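Local coordinates for HTH cro/C1-type domain-containing protein (Pseudomonas aeruginosa PAO1, PDB 7CSW) that probably binds DNA through a Cro/C1-type helix-turn-helix fold, with two protein chains in the assembly, at residues 13-18 and 68-73. Residues are numbered along the deposited sequence; the frame is centred on the assembly and turned at random.
Sequences EILRDE and QFWMNL
The benzo end of W70 enters between I14 and L15, with I14 CG2 and L15 CB on opposite sides of the indole plane. CH2 of the indole lies 4.0 Å from L15 CA, edge-on and near the ring plane, with L15 CB almost as close. I14 runs past W70 in the opposite direction and sets its CG2 methyl 4.0 Å from W70 CH2. With chi1 at -77°, CG1 is anti to the carbonyl carbon and CG2 is left anti to the backbone N, pointing to the second helix. I14 and L73 meet tip to tip, I14 CD1 4.1 Å from L73 CD2, while L73 CD1 lies against I14 CB and CG2. F69 CE2 covers one face of the W70 indole, over the ring centre and 3.8 Å above it. The buried side continues into the core, where L59 and A56 of helix 53-63 touch W70, F63 touches L15, and the ring of F19 meets the indole.

Toward F69 the contact thins: it offers just its ring edge, CZ lying 4.2 Å from I14 CG2, and exposed E18 turns its carboxylate off. No hydrogen bond spans the two segments, whose axes stay 12.0 Å apart, at 126°; the contact is apolar, W70 also reaching the backbone of L15. Q68, on the far side of its helix, bonds to N72 OD1 and to S75 of the second subunit. This is apolar packing, partly buried, between the first and last helices of a five-helix Cro/C1-type helix-turn-helix fold.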
# COMPACT_ATOMS: atom_id res chain seq x y z
N GLU A 13 -15.20 4.76 -0.05
CA GLU A 13 -16.12 5.86 0.18
C GLU A 13 -15.90 6.98 -0.84
O GLU A 13 -16.86 7.57 -1.34
CB GLU A 13 -15.98 6.39 1.61
CG GLU A 13 -17.04 7.44 1.95
CD GLU A 13 -16.80 8.10 3.29
OE1 GLU A 13 -16.86 9.35 3.35
OE2 GLU A 13 -16.56 7.38 4.28
N ILE A 14 -14.64 7.27 -1.16
CA ILE A 14 -14.34 8.24 -2.21
C ILE A 14 -14.83 7.75 -3.56
O ILE A 14 -15.49 8.48 -4.31
CB ILE A 14 -12.83 8.56 -2.25
CG1 ILE A 14 -12.45 9.49 -1.10
CG2 ILE A 14 -12.47 9.24 -3.55
CD1 ILE A 14 -12.15 8.81 0.17
N LEU A 15 -14.53 6.48 -3.89
CA LEU A 15 -15.00 5.91 -5.14
C LEU A 15 -16.50 6.06 -5.29
O LEU A 15 -16.99 6.55 -6.31
CB LEU A 15 -14.61 4.42 -5.23
CG LEU A 15 -15.12 3.68 -6.47
CD1 LEU A 15 -14.80 4.46 -7.75
CD2 LEU A 15 -14.52 2.29 -6.54
N ARG A 16 -17.25 5.67 -4.25
CA ARG A 16 -18.71 5.78 -4.31
C ARG A 16 -19.16 7.23 -4.35
O ARG A 16 -19.92 7.63 -5.24
CB ARG A 16 -19.33 5.05 -3.13
CG ARG A 16 -20.83 5.23 -2.99
CD ARG A 16 -21.37 4.44 -1.81
NE ARG A 16 -20.57 4.65 -0.60
CZ ARG A 16 -20.78 5.62 0.28
NH1 ARG A 16 -21.78 6.48 0.09
NH2 ARG A 16 -19.99 5.74 1.34
N ASP A 17 -18.69 8.05 -3.40
CA ASP A 17 -19.24 9.40 -3.27
C ASP A 17 -18.67 10.36 -4.31
O ASP A 17 -19.42 11.17 -4.89
CB ASP A 17 -19.01 9.94 -1.86
CG ASP A 17 -19.81 9.18 -0.82
OD1 ASP A 17 -20.69 8.37 -1.20
OD2 ASP A 17 -19.57 9.39 0.39
N GLU A 18 -17.37 10.30 -4.56
CA GLU A 18 -16.71 11.27 -5.43
C GLU A 18 -16.82 10.92 -6.91
O GLU A 18 -16.62 11.80 -7.76
CB GLU A 18 -15.23 11.40 -5.07
CG GLU A 18 -14.95 12.14 -3.78
CD GLU A 18 -15.74 13.42 -3.68
OE1 GLU A 18 -16.66 13.49 -2.84
OE2 GLU A 18 -15.45 14.35 -4.46
N GLN A 68 -1.48 7.06 -8.36
CA GLN A 68 -0.94 7.13 -7.00
C GLN A 68 -1.93 7.75 -6.02
O GLN A 68 -1.87 7.45 -4.83
CB GLN A 68 0.39 7.90 -7.00
CG GLN A 68 1.18 7.87 -5.66
CD GLN A 68 1.85 6.52 -5.34
OE1 GLN A 68 2.51 5.91 -6.19
NE2 GLN A 68 1.70 6.07 -4.09
N PHE A 69 -2.87 8.58 -6.51
CA PHE A 69 -3.95 9.08 -5.66
C PHE A 69 -4.68 7.93 -4.99
O PHE A 69 -4.89 7.95 -3.77
CB PHE A 69 -4.91 9.94 -6.49
CG PHE A 69 -6.27 10.20 -5.83
CD1 PHE A 69 -6.40 11.13 -4.81
CD2 PHE A 69 -7.40 9.54 -6.28
CE1 PHE A 69 -7.63 11.38 -4.23
CE2 PHE A 69 -8.64 9.79 -5.70
CZ PHE A 69 -8.75 10.71 -4.68
N TRP A 70 -5.05 6.90 -5.76
CA TRP A 70 -5.72 5.74 -5.17
C TRP A 70 -4.79 4.95 -4.25
O TRP A 70 -5.20 4.50 -3.17
CB TRP A 70 -6.28 4.84 -6.27
CG TRP A 70 -7.34 5.55 -7.06
CD1 TRP A 70 -7.22 6.10 -8.30
CD2 TRP A 70 -8.67 5.83 -6.62
NE1 TRP A 70 -8.42 6.69 -8.67
CE2 TRP A 70 -9.32 6.54 -7.65
CE3 TRP A 70 -9.39 5.55 -5.44
CZ2 TRP A 70 -10.66 6.95 -7.56
CZ3 TRP A 70 -10.71 5.96 -5.35
CH2 TRP A 70 -11.33 6.65 -6.41
N MET A 71 -3.53 4.77 -4.66
CA MET A 71 -2.56 4.10 -3.79
C MET A 71 -2.43 4.81 -2.45
O MET A 71 -2.32 4.16 -1.40
CB MET A 71 -1.19 4.02 -4.48
CG MET A 71 -1.11 3.17 -5.76
SD MET A 71 -1.51 1.42 -5.51
CE MET A 71 -0.13 0.89 -4.52
N ASN A 72 -2.44 6.14 -2.46
CA ASN A 72 -2.24 6.89 -1.21
C ASN A 72 -3.45 6.81 -0.29
O ASN A 72 -3.30 6.70 0.93
CB ASN A 72 -1.89 8.36 -1.53
CG ASN A 72 -0.50 8.51 -2.16
OD1 ASN A 72 0.35 7.61 -2.03
ND2 ASN A 72 -0.26 9.64 -2.83
N LEU A 73 -4.66 6.89 -0.86
CA LEU A 73 -5.87 6.67 -0.08
C LEU A 73 -5.80 5.33 0.64
O LEU A 73 -6.08 5.23 1.84
CB LEU A 73 -7.11 6.73 -0.98
CG LEU A 73 -7.68 8.07 -1.44
CD1 LEU A 73 -8.90 7.84 -2.37
CD2 LEU A 73 -8.06 8.94 -0.27